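Local atomic coordinates of tartrate dehydrogenase/decarboxylase (Pseudomonas putida, PDB entry 3FLK), a protein that oxidises tartrate to oxaloglycolate with NAD+, and also converts meso-tartrate to D-glycerate and D-malate to pyruvate, using magnesium or manganese. Residues S5-A10 with Q69-Y74. The protein carries 1 engineered substitution. Numbering follows the deposited sequence.
Sequences SFRIAA and QYDAIY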
ATOM      1  N   SER A   5     -37.827   9.986 -15.629  1.00 27.56           N
ATOM      2  CA  SER A   5     -37.020   8.772 -15.953  1.00 27.44           C
ATOM      3  C   SER A   5     -35.529   9.085 -15.983  1.00 27.06           C
ATOM      4  O   SER A   5     -35.122  10.162 -16.427  1.00 27.23           O
ATOM      5  CB  SER A   5     -37.456   8.185 -17.298  1.00 27.60           C
ATOM      6  OG  SER A   5     -36.763   6.982 -17.585  1.00 28.38           O
ATOM      7  N   PHE A   6     -34.719   8.142 -15.510  1.00 26.54           N
ATOM      8  CA  PHE A   6     -33.267   8.279 -15.578  1.00 25.91           C
ATOM      9  C   PHE A   6     -32.684   7.439 -16.710  1.00 25.49           C
ATOM     10  O   PHE A   6     -33.017   6.260 -16.860  1.00 25.47           O
ATOM     11  CB  PHE A   6     -32.609   7.922 -14.241  1.00 25.97           C
ATOM     12  CG  PHE A   6     -32.858   8.929 -13.150  1.00 25.97           C
ATOM     13  CD1 PHE A   6     -32.317  10.210 -13.226  1.00 26.00           C
ATOM     14  CD2 PHE A   6     -33.622   8.594 -12.042  1.00 26.31           C
ATOM     15  CE1 PHE A   6     -32.545  11.143 -12.221  1.00 26.21           C
ATOM     16  CE2 PHE A   6     -33.854   9.522 -11.027  1.00 26.59           C
ATOM     17  CZ  PHE A   6     -33.313  10.798 -11.118  1.00 26.22           C
ATOM     18  N   ARG A   7     -31.827   8.065 -17.512  1.00 24.87           N
ATOM     19  CA  ARG A   7     -31.141   7.390 -18.606  1.00 24.47           C
ATOM     20  C   ARG A   7     -29.768   6.923 -18.139  1.00 23.67           C
ATOM     21  O   ARG A   7     -28.965   7.722 -17.646  1.00 23.49           O
ATOM     22  CB  ARG A   7     -30.985   8.323 -19.809  1.00 24.75           C
ATOM     23  CG  ARG A   7     -32.286   8.779 -20.451  1.00 26.13           C
ATOM     24  CD  ARG A   7     -31.992   9.603 -21.699  1.00 28.25           C
ATOM     25  NE  ARG A   7     -31.550   8.770 -22.819  1.00 29.97           N
ATOM     26  CZ  ARG A   7     -30.742   9.181 -23.795  1.00 31.24           C
ATOM     27  NH1 ARG A   7     -30.257  10.418 -23.797  1.00 31.67           N
ATOM     28  NH2 ARG A   7     -30.406   8.348 -24.770  1.00 31.59           N
ATOM     29  N   ILE A   8     -29.505   5.631 -18.300  1.00 22.69           N
ATOM     30  CA  ILE A   8     -28.259   5.030 -17.835  1.00 21.83           C
ATOM     31  C   ILE A   8     -27.405   4.566 -19.008  1.00 21.20           C
ATOM     32  O   ILE A   8     -27.859   3.790 -19.853  1.00 21.15           O
ATOM     33  CB  ILE A   8     -28.512   3.800 -16.912  1.00 21.85           C
ATOM     34  CG1 ILE A   8     -29.607   4.061 -15.854  1.00 22.15           C
ATOM     35  CG2 ILE A   8     -27.194   3.270 -16.327  1.00 21.66           C
ATOM     36  CD1 ILE A   8     -29.441   5.302 -14.982  1.00 22.73           C
ATOM     37  N   ALA A   9     -26.164   5.040 -19.049  1.00 20.37           N
ATOM     38  CA  ALA A   9     -25.192   4.552 -20.016  1.00 19.66           C
ATOM     39  C   ALA A   9     -24.451   3.352 -19.427  1.00 19.26           C
ATOM     40  O   ALA A   9     -23.640   3.501 -18.510  1.00 19.07           O
ATOM     41  CB  ALA A   9     -24.222   5.657 -20.402  1.00 19.58           C
ATOM     42  N   ALA A  10     -24.760   2.166 -19.946  1.00 18.71           N
ATOM     43  CA  ALA A  10     -24.133   0.925 -19.500  1.00 18.24           C
ATOM     44  C   ALA A  10     -22.947   0.589 -20.398  1.00 17.90           C
ATOM     45  O   ALA A  10     -23.096   0.437 -21.615  1.00 17.82           O
ATOM     46  CB  ALA A  10     -25.147  -0.214 -19.487  1.00 18.32           C
ATOM     47  N   GLN A  69     -25.623  13.098 -22.483  1.00 26.98           N
ATOM     48  CA  GLN A  69     -27.067  12.921 -22.656  1.00 26.80           C
ATOM     49  C   GLN A  69     -27.648  11.940 -21.632  1.00 26.28           C
ATOM     50  O   GLN A  69     -28.862  11.713 -21.595  1.00 26.33           O
ATOM     51  CB  GLN A  69     -27.392  12.444 -24.080  1.00 27.11           C
ATOM     52  CG  GLN A  69     -26.644  13.170 -25.209  1.00 28.56           C
ATOM     53  CD  GLN A  69     -26.696  14.686 -25.091  1.00 30.34           C
ATOM     54  OE1 GLN A  69     -25.656  15.346 -25.007  1.00 31.49           O
ATOM     55  NE2 GLN A  69     -27.903  15.244 -25.074  1.00 30.95           N
ATOM     56  N   TYR A  70     -26.777  11.369 -20.799  1.00 25.42           N
ATOM     57  CA  TYR A  70     -27.183  10.379 -19.803  1.00 24.64           C
ATOM     58  C   TYR A  70     -27.045  10.904 -18.380  1.00 24.02           C
ATOM     59  O   TYR A  70     -26.216  11.773 -18.104  1.00 24.03           O
ATOM     60  CB  TYR A  70     -26.394   9.077 -19.989  1.00 24.76           C
ATOM     61  CG  TYR A  70     -26.735   8.361 -21.273  1.00 24.77           C
ATOM     62  CD1 TYR A  70     -27.700   7.358 -21.296  1.00 24.74           C
ATOM     63  CD2 TYR A  70     -26.105   8.698 -22.472  1.00 24.89           C
ATOM     64  CE1 TYR A  70     -28.028   6.704 -22.476  1.00 24.99           C
ATOM     65  CE2 TYR A  70     -26.426   8.052 -23.659  1.00 25.16           C
ATOM     66  CZ  TYR A  70     -27.387   7.054 -23.652  1.00 25.02           C
ATOM     67  OH  TYR A  70     -27.709   6.409 -24.820  1.00 25.35           O
ATOM     68  N   ASP A  71     -27.870  10.369 -17.485  1.00 23.18           N
ATOM     69  CA  ASP A  71     -27.902  10.799 -16.089  1.00 22.40           C
ATOM     70  C   ASP A  71     -26.752  10.216 -15.264  1.00 21.67           C
ATOM     71  O   ASP A  71     -26.282  10.848 -14.317  1.00 21.52           O
ATOM     72  CB  ASP A  71     -29.255  10.460 -15.463  1.00 22.58           C
ATOM     73  CG  ASP A  71     -30.399  11.254 -16.084  1.00 23.29           C
ATOM     74  OD1 ASP A  71     -30.476  12.479 -15.845  1.00 24.04           O
ATOM     75  OD2 ASP A  71     -31.216  10.653 -16.814  1.00 23.71           O
ATOM     76  N   ALA A  72     -26.310   9.012 -15.625  1.00 20.68           N
ATOM     77  CA  ALA A  72     -25.140   8.395 -14.995  1.00 19.82           C
ATOM     78  C   ALA A  72     -24.537   7.281 -15.846  1.00 19.14           C
ATOM     79  O   ALA A  72     -25.172   6.781 -16.779  1.00 18.95           O
ATOM     80  CB  ALA A  72     -25.479   7.888 -13.591  1.00 19.86           C
ATOM     81  N   ILE A  73     -23.302   6.908 -15.518  1.00 18.28           N
ATOM     82  CA  ILE A  73     -22.582   5.857 -16.236  1.00 17.68           C
ATOM     83  C   ILE A  73     -22.414   4.633 -15.335  1.00 17.32           C
ATOM     84  O   ILE A  73     -21.912   4.737 -14.211  1.00 17.15           O
ATOM     85  CB  ILE A  73     -21.196   6.339 -16.743  1.00 17.58           C
ATOM     86  CG1 ILE A  73     -21.334   7.629 -17.564  1.00 17.70           C
ATOM     87  CG2 ILE A  73     -20.509   5.245 -17.565  1.00 17.39           C
ATOM     88  CD1 ILE A  73     -20.025   8.377 -17.776  1.00 17.59           C
ATOM     89  N   TYR A  74     -22.850   3.483 -15.843  1.00 16.78           N
ATOM     90  CA  TYR A  74     -22.735   2.208 -15.143  1.00 16.45           C
ATOM     91  C   TYR A  74     -21.656   1.413 -15.871  1.00 16.21           C
ATOM     92  O   TYR A  74     -21.864   0.956 -16.996  1.00 16.20           O
ATOM     93  CB  TYR A  74     -24.095   1.495 -15.159  1.00 16.22           C
ATOM     94  CG  TYR A  74     -24.304   0.412 -14.116  1.00 16.25           C
ATOM     95  CD1 TYR A  74     -23.859   0.568 -12.802  1.00 15.52           C
ATOM     96  CD2 TYR A  74     -24.994  -0.759 -14.441  1.00 16.21           C
ATOM     97  CE1 TYR A  74     -24.073  -0.425 -11.849  1.00 15.80           C
ATOM     98  CE2 TYR A  74     -25.207  -1.758 -13.495  1.00 16.29           C
ATOM     99  CZ  TYR A  74     -24.748  -1.583 -12.203  1.00 16.09           C
ATOM    100  OH  TYR A  74     -24.962  -2.569 -11.267  1.00 15.99           O
TER
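In Tyr70, CG lies anti to the carbonyl carbon (chi1 -67°), and in Arg7 the chain bends at chi3 (74°), which places NE so that the guanidinium beyond it lies over the tyrosine ring. The guanidinium, its plane 30° from that of the ring, lies toward the rim of one face, with CZ 4.2 Å from the Tyr70 centroid in a cation-pi contact. Ala9 takes the opposite face, its CB 4.1 Å from the same centroid as a CH-pi donor, so the ring is clamped between two residues of strand 6-13. Beyond the clamp, Tyr70 OH is hydrogen-bonded to Asp42 of strand 39-43, and Phe44 meets the ring with its plane nearly perpendicular. An alanine in place of Tyr70 would probably leave the Arg7 guanidinium without its aromatic platform and Asp42 without the phenol hydroxyl.

Asp71 OD2 accepts Arg7 N through its anti lone pair at 2.7 Å, almost straight, while Asp71 N returns a bond to Arg7 O at 2.9 Å. The carboxylate also meets the edge of the Phe6 ring, Asp71 CG standing 3.6 Å from Phe6 CD1. Farther along, Ala9 N donates to Ala72 O (3.0 Å) and Tyr74 N to Ala9 O (2.8 Å). Ile8 and Tyr74 touch on the face covered by Met308 of helix 299-313. This is parallel beta pairing of strands 6-13 and 72-77, within the large mixed sheet of the isocitrate/isopropylmalate dehydrogenase fold.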